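Local structure of small ribosomal subunit biogenesis GTPase RsgA (Thermotoga maritima, 1U0L) at residues R11-M22 / E26-K37. The protein is a circularly permuted GTPase that probably hydrolyses GTP slowly and assists late maturation of the 30S ribosomal subunit. Numbering follows the deposited sequence.
Sequences RRGIVVSFHSNM and EDEETGERILCK
The D27 carboxylate lies over one face of the R11 guanidinium, offset toward its rim, while E29 stands at its edge. The D27 and R11 planes are turned 79° apart, and the salt bridge runs from NH1 of R11 to OD1 of D27 at 2.6 Å. At the edge, NH2 of R11 gives a hydrogen bond of 3.1 Å to OE1 of E29, somewhat bent and tilted from the guanidinium plane; the oxygen receives it on its anti lone pair. E29 is poorly ordered, so its end of this network is less certain; OD1 of D27 also has a weak hydrogen bond with the Y57 hydroxyl. The R11 chain bends at chi3 (112°), which swings the guanidinium back over D27. A leucine in place of R11 would probably leave the D27 and E29 carboxylates without the positive charge they share. Next along the strand, R12 and E28 run side by side in the same direction, joined by a long salt bridge.

These pairs flank the open end of the antiparallel hairpin of strands 11-19 and 22-27, which opens the OB-fold N-terminal domain. I14 and E26 form a hydrogen-bonded pair, each backbone N 2.9 Å from the other's O, and E28 N adds a bond to R12 O. Across the non-hydrogen-bonded pair, CA of G13 lies 4.4 Å from CA of D27. The E26 carboxylate reaches beyond the hairpin to Y224 and K218. Strand 33-38, next in the sheet, brings R33, whose guanidinium meets the V16 methyls CG1 and CG2 at its edge. At the type I' turn H19-M22, the M22 side chain crosses L35 and K37 of that strand at about right angles, its SD 3.3 Å from L35 CD2 and its CE lying against K37 CG.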
ATOM      1  N   ARG A  11      19.953  -5.250  20.970  1.00133.16           N
ATOM      2  CA  ARG A  11      18.682  -5.938  20.752  1.00130.53           C
ATOM      3  C   ARG A  11      18.001  -5.349  19.524  1.00126.64           C
ATOM      4  O   ARG A  11      18.053  -4.142  19.294  1.00126.24           O
ATOM      5  CB  ARG A  11      17.750  -5.798  21.960  1.00106.81           C
ATOM      6  CG  ARG A  11      18.171  -6.596  23.180  1.00109.64           C
ATOM      7  CD  ARG A  11      16.993  -6.815  24.124  1.00111.84           C
ATOM      8  NE  ARG A  11      16.579  -8.218  24.185  1.00114.88           N
ATOM      9  CZ  ARG A  11      16.086  -8.913  23.161  1.00116.00           C
ATOM     10  NH1 ARG A  11      15.934  -8.344  21.973  1.00116.55           N
ATOM     11  NH2 ARG A  11      15.748 -10.186  23.325  1.00116.93           N
ATOM     12  N   ARG A  12      17.365  -6.208  18.738  1.00 72.27           N
ATOM     13  CA  ARG A  12      16.680  -5.777  17.529  1.00 67.75           C
ATOM     14  C   ARG A  12      15.231  -5.405  17.816  1.00 63.60           C
ATOM     15  O   ARG A  12      14.560  -6.043  18.631  1.00 62.57           O
ATOM     16  CB  ARG A  12      16.730  -6.886  16.477  1.00 81.86           C
ATOM     17  CG  ARG A  12      18.126  -7.416  16.236  1.00 84.45           C
ATOM     18  CD  ARG A  12      18.135  -8.562  15.240  1.00 87.47           C
ATOM     19  NE  ARG A  12      18.020  -8.114  13.853  1.00 90.17           N
ATOM     20  CZ  ARG A  12      18.884  -7.300  13.250  1.00 91.22           C
ATOM     21  NH1 ARG A  12      19.938  -6.827  13.906  1.00 91.10           N
ATOM     22  NH2 ARG A  12      18.704  -6.973  11.979  1.00 91.90           N
ATOM     23  N   GLY A  13      14.757  -4.362  17.137  1.00 67.17           N
ATOM     24  CA  GLY A  13      13.389  -3.908  17.307  1.00 61.08           C
ATOM     25  C   GLY A  13      12.844  -3.222  16.066  1.00 56.18           C
ATOM     26  O   GLY A  13      13.595  -2.897  15.144  1.00 55.32           O
ATOM     27  N   ILE A  14      11.529  -3.016  16.040  1.00 49.20           N
ATOM     28  CA  ILE A  14      10.868  -2.341  14.922  1.00 45.18           C
ATOM     29  C   ILE A  14      10.297  -1.036  15.456  1.00 39.67           C
ATOM     30  O   ILE A  14       9.619  -1.038  16.480  1.00 39.06           O
ATOM     31  CB  ILE A  14       9.679  -3.165  14.343  1.00 85.26           C
ATOM     32  CG1 ILE A  14      10.137  -4.572  13.939  1.00 89.37           C
ATOM     33  CG2 ILE A  14       9.115  -2.469  13.113  1.00 85.60           C
ATOM     34  CD1 ILE A  14      10.346  -5.524  15.097  1.00 95.19           C
ATOM     35  N   VAL A  15      10.584   0.080  14.794  1.00 29.63           N
ATOM     36  CA  VAL A  15      10.032   1.358  15.234  1.00 26.95           C
ATOM     37  C   VAL A  15       8.522   1.347  14.990  1.00 27.75           C
ATOM     38  O   VAL A  15       8.066   0.925  13.930  1.00 27.57           O
ATOM     39  CB  VAL A  15      10.589   2.522  14.445  1.00 23.61           C
ATOM     40  CG1 VAL A  15       9.875   3.811  14.871  1.00 21.09           C
ATOM     41  CG2 VAL A  15      12.096   2.608  14.642  1.00 21.88           C
ATOM     42  N   VAL A  16       7.745   1.839  15.946  1.00 42.01           N
ATOM     43  CA  VAL A  16       6.302   1.824  15.781  1.00 41.18           C
ATOM     44  C   VAL A  16       5.601   3.168  15.920  1.00 42.41           C
ATOM     45  O   VAL A  16       4.436   3.302  15.540  1.00 42.32           O
ATOM     46  CB  VAL A  16       5.683   0.855  16.756  1.00 29.63           C
ATOM     47  CG1 VAL A  16       6.078  -0.574  16.388  1.00 28.03           C
ATOM     48  CG2 VAL A  16       6.128   1.225  18.156  1.00 28.88           C
ATOM     49  N   SER A  17       6.290   4.156  16.470  1.00 32.96           N
ATOM     50  CA  SER A  17       5.695   5.482  16.599  1.00 34.82           C
ATOM     51  C   SER A  17       6.678   6.475  17.187  1.00 36.32           C
ATOM     52  O   SER A  17       7.732   6.095  17.690  1.00 35.33           O
ATOM     53  CB  SER A  17       4.443   5.435  17.480  1.00 36.05           C
ATOM     54  OG  SER A  17       4.793   5.287  18.842  1.00 35.75           O
ATOM     55  N   PHE A  18       6.325   7.755  17.105  1.00 46.66           N
ATOM     56  CA  PHE A  18       7.162   8.812  17.646  1.00 50.33           C
ATOM     57  C   PHE A  18       6.400   9.605  18.706  1.00 52.88           C
ATOM     58  O   PHE A  18       5.527  10.410  18.402  1.00 52.86           O
ATOM     59  CB  PHE A  18       7.650   9.702  16.512  1.00 45.37           C
ATOM     60  CG  PHE A  18       8.572   8.997  15.570  1.00 45.40           C
ATOM     61  CD1 PHE A  18       8.117   7.938  14.797  1.00 46.09           C
ATOM     62  CD2 PHE A  18       9.907   9.363  15.479  1.00 46.77           C
ATOM     63  CE1 PHE A  18       8.977   7.251  13.948  1.00 45.88           C
ATOM     64  CE2 PHE A  18      10.777   8.683  14.632  1.00 47.20           C
ATOM     65  CZ  PHE A  18      10.309   7.624  13.865  1.00 46.86           C
ATOM     66  N   HIS A  19       6.754   9.351  19.959  1.00 75.31           N
ATOM     67  CA  HIS A  19       6.120   9.980  21.112  1.00 78.47           C
ATOM     68  C   HIS A  19       7.075  10.968  21.812  1.00 79.38           C
ATOM     69  O   HIS A  19       8.293  10.792  21.783  1.00 78.55           O
ATOM     70  CB  HIS A  19       5.688   8.867  22.074  1.00 86.00           C
ATOM     71  CG  HIS A  19       4.677   9.289  23.091  1.00 90.03           C
ATOM     72  ND1 HIS A  19       4.935  10.247  24.047  1.00 92.00           N
ATOM     73  CD2 HIS A  19       3.410   8.868  23.313  1.00 91.92           C
ATOM     74  CE1 HIS A  19       3.870  10.400  24.814  1.00 93.61           C
ATOM     75  NE2 HIS A  19       2.931   9.574  24.390  1.00 93.76           N
ATOM     76  N   SER A  20       6.508  11.999  22.435  1.00 67.15           N
ATOM     77  CA  SER A  20       7.268  13.033  23.157  1.00 66.66           C
ATOM     78  C   SER A  20       8.679  13.341  22.635  1.00 67.73           C
ATOM     79  O   SER A  20       9.648  13.385  23.400  1.00 65.97           O
ATOM     80  CB  SER A  20       7.338  12.711  24.671  1.00 39.52           C
ATOM     81  OG  SER A  20       6.864  11.402  24.983  1.00 34.72           O
ATOM     82  N   ASN A  21       8.775  13.570  21.327  1.00 82.49           N
ATOM     83  CA  ASN A  21      10.038  13.896  20.663  1.00 82.55           C
ATOM     84  C   ASN A  21      11.075  12.779  20.832  1.00 82.48           C
ATOM     85  O   ASN A  21      12.274  13.037  20.932  1.00 81.90           O
ATOM     86  CB  ASN A  21      10.572  15.223  21.217  1.00 56.35           C
ATOM     87  CG  ASN A  21      11.447  15.975  20.225  1.00 56.88           C
ATOM     88  OD1 ASN A  21      11.754  17.153  20.421  1.00 55.95           O
ATOM     89  ND2 ASN A  21      11.857  15.299  19.162  1.00 57.23           N
ATOM     90  N   MET A  22      10.594  11.536  20.852  1.00 90.30           N
ATOM     91  CA  MET A  22      11.452  10.359  20.997  1.00 89.48           C
ATOM     92  C   MET A  22      10.905   9.150  20.223  1.00 88.45           C
ATOM     93  O   MET A  22       9.696   9.010  20.038  1.00 89.32           O
ATOM     94  CB  MET A  22      11.602   9.992  22.478  1.00 63.40           C
ATOM     95  CG  MET A  22      12.389  10.999  23.315  1.00 62.74           C
ATOM     96  SD  MET A  22      12.558  10.495  25.050  1.00 60.07           S
ATOM     97  CE  MET A  22      14.131   9.715  25.005  1.00 61.85           C
ATOM     98  N   GLU A  26       9.752  -1.422  19.391  1.00 50.75           N
ATOM     99  CA  GLU A  26       9.157  -2.633  19.928  1.00 55.58           C
ATOM    100  C   GLU A  26      10.210  -3.715  19.797  1.00 59.50           C
ATOM    101  O   GLU A  26      10.882  -3.803  18.773  1.00 60.57           O
ATOM    102  CB  GLU A  26       7.922  -3.016  19.131  1.00 56.18           C
ATOM    103  CG  GLU A  26       7.288  -4.303  19.594  1.00 57.05           C
ATOM    104  CD  GLU A  26       5.978  -4.577  18.890  1.00 56.53           C
ATOM    105  OE1 GLU A  26       5.168  -3.630  18.777  1.00 58.24           O
ATOM    106  OE2 GLU A  26       5.758  -5.732  18.465  1.00 54.77           O
ATOM    107  N   ASP A  27      10.356  -4.537  20.830  1.00 56.51           N
ATOM    108  CA  ASP A  27      11.363  -5.596  20.817  1.00 62.52           C
ATOM    109  C   ASP A  27      11.002  -6.754  19.882  1.00 65.67           C
ATOM    110  O   ASP A  27       9.975  -7.408  20.043  1.00 65.69           O
ATOM    111  CB  ASP A  27      11.588  -6.107  22.245  1.00 95.40           C
ATOM    112  CG  ASP A  27      12.739  -7.080  22.345  1.00 96.65           C
ATOM    113  OD1 ASP A  27      13.885  -6.672  22.072  1.00 97.22           O
ATOM    114  OD2 ASP A  27      12.496  -8.255  22.700  1.00 98.50           O
ATOM    115  N   GLU A  28      11.865  -6.994  18.901  1.00 73.78           N
ATOM    116  CA  GLU A  28      11.664  -8.055  17.921  1.00 78.82           C
ATOM    117  C   GLU A  28      11.501  -9.427  18.564  1.00 80.88           C
ATOM    118  O   GLU A  28      10.712 -10.246  18.093  1.00 81.75           O
ATOM    119  CB  GLU A  28      12.842  -8.086  16.944  1.00127.60           C
ATOM    120  CG  GLU A  28      12.792  -9.214  15.925  1.00129.61           C
ATOM    121  CD  GLU A  28      13.986  -9.196  14.986  1.00131.12           C
ATOM    122  OE1 GLU A  28      14.123  -8.224  14.209  1.00131.42           O
ATOM    123  OE2 GLU A  28      14.789 -10.153  15.028  1.00130.86           O
ATOM    124  N   GLU A  29      12.263  -9.678  19.625  1.00151.38           N
ATOM    125  CA  GLU A  29      12.201 -10.956  20.329  1.00154.91           C
ATOM    126  C   GLU A  29      10.792 -11.109  20.890  1.00155.55           C
ATOM    127  O   GLU A  29       9.869 -11.503  20.179  1.00156.60           O
ATOM    128  CB  GLU A  29      13.225 -10.979  21.473  1.00150.64           C
ATOM    129  CG  GLU A  29      13.636 -12.373  21.951  1.00152.46           C
ATOM    130  CD  GLU A  29      14.788 -12.963  21.147  1.00154.10           C
ATOM    131  OE1 GLU A  29      15.868 -12.334  21.106  1.00153.28           O
ATOM    132  OE2 GLU A  29      14.617 -14.053  20.559  1.00153.87           O
ATOM    133  N   THR A  30      10.636 -10.792  22.169  1.00 75.34           N
ATOM    134  CA  THR A  30       9.344 -10.869  22.845  1.00 76.32           C
ATOM    135  C   THR A  30       9.306  -9.639  23.736  1.00 73.73           C
ATOM    136  O   THR A  30       9.278  -9.732  24.964  1.00 73.34           O
ATOM    137  CB  THR A  30       9.228 -12.135  23.728  1.00148.91           C
ATOM    138  OG1 THR A  30       9.458 -13.302  22.932  1.00150.90           O
ATOM    139  CG2 THR A  30       7.842 -12.222  24.355  1.00149.97           C
ATOM    140  N   GLY A  31       9.308  -8.473  23.112  1.00 90.86           N
ATOM    141  CA  GLY A  31       9.318  -7.263  23.901  1.00 88.83           C
ATOM    142  C   GLY A  31       8.127  -6.341  23.823  1.00 86.93           C
ATOM    143  O   GLY A  31       7.291  -6.413  22.920  1.00 85.75           O
ATOM    144  N   GLU A  32       8.077  -5.458  24.811  1.00 75.63           N
ATOM    145  CA  GLU A  32       7.026  -4.476  24.925  1.00 74.06           C
ATOM    146  C   GLU A  32       7.498  -3.221  24.208  1.00 71.57           C
ATOM    147  O   GLU A  32       8.455  -3.259  23.437  1.00 70.82           O
ATOM    148  CB  GLU A  32       6.743  -4.168  26.400  1.00144.52           C
ATOM    149  CG  GLU A  32       6.281  -5.366  27.231  1.00147.51           C
ATOM    150  CD  GLU A  32       7.401  -6.344  27.562  1.00149.54           C
ATOM    151  OE1 GLU A  32       7.123  -7.349  28.248  1.00149.28           O
ATOM    152  OE2 GLU A  32       8.555  -6.109  27.144  1.00150.64           O
ATOM    153  N   ARG A  33       6.828  -2.110  24.484  1.00 74.15           N
ATOM    154  CA  ARG A  33       7.140  -0.840  23.854  1.00 72.45           C
ATOM    155  C   ARG A  33       8.215  -0.047  24.606  1.00 70.22           C
ATOM    156  O   ARG A  33       7.914   0.707  25.532  1.00 70.68           O
ATOM    157  CB  ARG A  33       5.843  -0.025  23.736  1.00100.25           C
ATOM    158  CG  ARG A  33       5.629   0.630  22.382  1.00102.00           C
ATOM    159  CD  ARG A  33       4.212   1.175  22.228  1.00103.15           C
ATOM    160  NE  ARG A  33       3.239   0.134  21.894  1.00103.86           N
ATOM    161  CZ  ARG A  33       3.183  -0.501  20.725  1.00104.29           C
ATOM    162  NH1 ARG A  33       4.042  -0.212  19.760  1.00104.40           N
ATOM    163  NH2 ARG A  33       2.259  -1.427  20.512  1.00104.05           N
ATOM    164  N   ILE A  34       9.470  -0.219  24.200  1.00 91.62           N
ATOM    165  CA  ILE A  34      10.593   0.483  24.827  1.00 88.89           C
ATOM    166  C   ILE A  34      10.789   1.849  24.174  1.00 87.56           C
ATOM    167  O   ILE A  34      11.029   1.926  22.969  1.00 88.39           O
ATOM    168  CB  ILE A  34      11.936  -0.292  24.652  1.00 81.32           C
ATOM    169  CG1 ILE A  34      11.807  -1.736  25.144  1.00 79.60           C
ATOM    170  CG2 ILE A  34      13.046   0.432  25.392  1.00 79.64           C
ATOM    171  CD1 ILE A  34      11.056  -2.646  24.192  1.00 80.77           C
ATOM    172  N   LEU A  35      10.693   2.928  24.943  1.00 72.32           N
ATOM    173  CA  LEU A  35      10.904   4.245  24.346  1.00 69.86           C
ATOM    174  C   LEU A  35      12.411   4.378  24.146  1.00 68.55           C
ATOM    175  O   LEU A  35      13.173   3.667  24.791  1.00 68.98           O
ATOM    176  CB  LEU A  35      10.364   5.350  25.255  1.00 63.72           C
ATOM    177  CG  LEU A  35      10.199   6.727  24.594  1.00 63.10           C
ATOM    178  CD1 LEU A  35       9.170   7.549  25.347  1.00 61.57           C
ATOM    179  CD2 LEU A  35      11.538   7.442  24.556  1.00 62.42           C
ATOM    180  N   CYS A  36      12.848   5.262  23.250  1.00 47.60           N
ATOM    181  CA  CYS A  36      14.279   5.410  22.984  1.00 47.17           C
ATOM    182  C   CYS A  36      14.757   6.764  22.462  1.00 47.14           C
ATOM    183  O   CYS A  36      13.977   7.657  22.117  1.00 47.09           O
ATOM    184  CB  CYS A  36      14.741   4.349  21.979  1.00 67.98           C
ATOM    185  SG  CYS A  36      14.515   2.646  22.489  1.00 69.20           S
ATOM    186  N   LYS A  37      16.078   6.882  22.397  1.00 46.98           N
ATOM    187  CA  LYS A  37      16.737   8.074  21.905  1.00 49.06           C
ATOM    188  C   LYS A  37      17.858   7.593  20.994  1.00 49.76           C
ATOM    189  O   LYS A  37      18.530   6.605  21.289  1.00 49.27           O
ATOM    190  CB  LYS A  37      17.309   8.889  23.063  1.00 93.64           C
ATOM    191  CG  LYS A  37      16.823  10.334  23.133  1.00 94.71           C
ATOM    192  CD  LYS A  37      17.239  11.156  21.915  1.00 96.62           C
ATOM    193  CE  LYS A  37      16.414  10.823  20.678  1.00 97.69           C
ATOM    194  NZ  LYS A  37      14.954  10.988  20.921  1.00 98.78           N
TER